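Local structure of ABC transporter, periplasmic substrate-binding protein (Vibrio cholerae O1 biovar eltor, 1TWY) at residues T132-K135 / D141-I144. The protein probably binds phosphate in the periplasm and delivers it to an ABC-type importer. Sequence-based numbering, arbitrary orientation.
Sequences TNWK and DQKI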
ATOM      1  N   THR A 132      -2.707 -14.810 -21.452  1.00 17.09           N
ATOM      2  CA  THR A 132      -3.022 -16.012 -20.695  1.00 16.24           C
ATOM      3  C   THR A 132      -1.892 -17.104 -20.663  1.00 17.21           C
ATOM      4  O   THR A 132      -2.046 -18.093 -19.932  1.00 20.83           O
ATOM      5  CB  THR A 132      -4.285 -16.689 -21.136  1.00 26.45           C
ATOM      6  OG1 THR A 132      -4.157 -17.000 -22.540  1.00 24.67           O
ATOM      7  CG2 THR A 132      -5.541 -15.801 -20.998  1.00 28.52           C
ATOM      8  N   ASN A 133      -0.817 -16.873 -21.392  1.00 17.76           N
ATOM      9  CA  ASN A 133       0.314 -17.827 -21.451  1.00 20.29           C
ATOM     10  C   ASN A 133       1.567 -17.107 -21.274  1.00 17.13           C
ATOM     11  O   ASN A 133       1.820 -16.005 -21.816  1.00 20.91           O
ATOM     12  CB  ASN A 133       0.272 -18.546 -22.869  1.00 23.82           C
ATOM     13  CG  ASN A 133       1.252 -19.724 -22.952  1.00 23.67           C
ATOM     14  OD1 ASN A 133       2.440 -19.533 -22.730  1.00 22.59           O
ATOM     15  ND2 ASN A 133       0.770 -20.903 -23.252  1.00 31.99           N
ATOM     16  N   TRP A 134       2.493 -17.643 -20.452  1.00 18.99           N
ATOM     17  CA  TRP A 134       3.764 -17.047 -20.184  1.00 18.55           C
ATOM     18  C   TRP A 134       4.627 -16.797 -21.416  1.00 17.32           C
ATOM     19  O   TRP A 134       5.393 -15.937 -21.421  1.00 20.19           O
ATOM     20  CB  TRP A 134       4.569 -17.944 -19.188  1.00 20.84           C
ATOM     21  CG  TRP A 134       4.094 -17.781 -17.720  1.00 18.46           C
ATOM     22  CD1 TRP A 134       3.359 -18.627 -17.022  1.00 20.15           C
ATOM     23  CD2 TRP A 134       4.225 -16.586 -16.902  1.00 14.48           C
ATOM     24  NE1 TRP A 134       3.071 -18.122 -15.779  1.00 18.26           N
ATOM     25  CE2 TRP A 134       3.615 -16.874 -15.660  1.00 16.20           C
ATOM     26  CE3 TRP A 134       4.897 -15.385 -17.040  1.00 17.25           C
ATOM     27  CZ2 TRP A 134       3.592 -15.957 -14.613  1.00 17.39           C
ATOM     28  CZ3 TRP A 134       4.875 -14.459 -15.964  1.00 21.16           C
ATOM     29  CH2 TRP A 134       4.216 -14.788 -14.777  1.00 18.50           C
ATOM     30  N   LYS A 135       4.412 -17.569 -22.462  1.00 21.68           N
ATOM     31  CA  LYS A 135       5.189 -17.402 -23.707  1.00 24.44           C
ATOM     32  C   LYS A 135       4.959 -16.030 -24.308  1.00 20.70           C
ATOM     33  O   LYS A 135       5.846 -15.453 -24.910  1.00 23.97           O
ATOM     34  CB  LYS A 135       4.670 -18.475 -24.688  1.00 28.22           C
ATOM     35  CG  LYS A 135       5.282 -18.623 -26.049  1.00 40.58           C
ATOM     36  CD  LYS A 135       4.655 -19.894 -26.750  1.00 42.12           C
ATOM     37  CE  LYS A 135       4.953 -19.972 -28.287  1.00 51.47           C
ATOM     38  NZ  LYS A 135       6.308 -20.468 -28.635  1.00 50.37           N
ATOM     39  N   ASP A 141       6.043 -21.847 -22.433  1.00 24.82           N
ATOM     40  CA  ASP A 141       4.705 -22.192 -22.841  1.00 21.63           C
ATOM     41  C   ASP A 141       3.864 -22.870 -21.752  1.00 27.33           C
ATOM     42  O   ASP A 141       3.835 -24.097 -21.507  1.00 28.08           O
ATOM     43  CB  ASP A 141       4.800 -23.064 -24.138  1.00 24.04           C
ATOM     44  CG  ASP A 141       3.443 -23.462 -24.661  1.00 27.85           C
ATOM     45  OD1 ASP A 141       2.359 -23.036 -24.217  1.00 29.06           O
ATOM     46  OD2 ASP A 141       3.352 -24.263 -25.590  1.00 32.59           O
ATOM     47  N   GLN A 142       3.122 -22.050 -21.041  1.00 22.17           N
ATOM     48  CA  GLN A 142       2.379 -22.530 -19.888  1.00 22.56           C
ATOM     49  C   GLN A 142       1.346 -21.448 -19.525  1.00 19.08           C
ATOM     50  O   GLN A 142       1.660 -20.299 -19.533  1.00 20.13           O
ATOM     51  CB  GLN A 142       3.336 -22.748 -18.742  1.00 24.00           C
ATOM     52  CG  GLN A 142       2.664 -23.180 -17.442  1.00 21.19           C
ATOM     53  CD  GLN A 142       3.652 -23.383 -16.264  1.00 24.66           C
ATOM     54  OE1 GLN A 142       4.682 -22.727 -16.180  1.00 24.06           O
ATOM     55  NE2 GLN A 142       3.363 -24.338 -15.458  1.00 21.95           N
ATOM     56  N   LYS A 143       0.134 -21.900 -19.280  1.00 21.41           N
ATOM     57  CA  LYS A 143      -1.001 -21.113 -18.886  1.00 19.80           C
ATOM     58  C   LYS A 143      -0.664 -20.414 -17.570  1.00 16.70           C
ATOM     59  O   LYS A 143      -0.191 -21.046 -16.576  1.00 19.83           O
ATOM     60  CB  LYS A 143      -2.269 -21.919 -18.752  1.00 24.74           C
ATOM     61  CG  LYS A 143      -3.536 -21.125 -18.461  1.00 30.88           C
ATOM     62  CD  LYS A 143      -4.801 -21.999 -18.541  1.00 33.75           C
ATOM     63  CE  LYS A 143      -6.029 -21.163 -18.183  1.00 42.64           C
ATOM     64  NZ  LYS A 143      -6.035 -19.775 -18.798  1.00 41.90           N
ATOM     65  N   ILE A 144      -0.933 -19.121 -17.569  1.00 18.24           N
ATOM     66  CA  ILE A 144      -0.759 -18.288 -16.336  1.00 18.63           C
ATOM     67  C   ILE A 144      -1.817 -18.558 -15.265  1.00 19.35           C
ATOM     68  O   ILE A 144      -3.030 -18.601 -15.536  1.00 22.74           O
ATOM     69  CB  ILE A 144      -0.673 -16.787 -16.710  1.00 16.67           C
ATOM     70  CG1 ILE A 144       0.476 -16.520 -17.658  1.00 17.43           C
ATOM     71  CG2 ILE A 144      -0.504 -16.029 -15.352  1.00 19.20           C
ATOM     72  CD1 ILE A 144       0.464 -15.167 -18.150  1.00 18.46           C
TER
HETATM   73  O   HOH W   1      -4.321 -18.015 -17.894  1.00 30.68           O
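The side-chain amide of Asn133 ties two passes of a loop together by gripping Gln142 and Asp141. Its OD1 accepts from Gln142 N across the contact (3.1 Å), a donor standing well above the carbonyl plane, and from Lys135 N two residues on (2.8 Å), which lies in that plane on a lone pair. The other end of the amide, ND2, donates a hydrogen bond to Asp141 OD1 (2.8 Å), with carboxylate and amide planes turned 39° apart. Having CG anti to the backbone N (chi1 -170°) brings the amide back to the 141-144 chain although the CB bond leads away from it. The bond to Lys135 N makes an Asx turn, which leads into the 3-10 segment starting at Trp134. Backbone bonds flank Asn133: Ile144 N to Thr132 O (2.8 Å) and Trp134 N to Gln142 O (2.9 Å), forming a single antiparallel beta bridge between Asn133 and Lys143. Both passes belong to the connection from helix 120-128 to strand 145-149 in the periplasmic-binding-protein fold. On the buried side, Ile144 CG1 sits over the five-membered ring of Trp134, 3.5 Å from its centroid and 7° off the normal, a CH-pi contact. Val201 of strand 200-205 touches both side chains, and Gln199 O accepts from Trp134 NE1. At the exposed end, a water donates to Thr132 O and Ile144 O and accepts from Lys143 NZ.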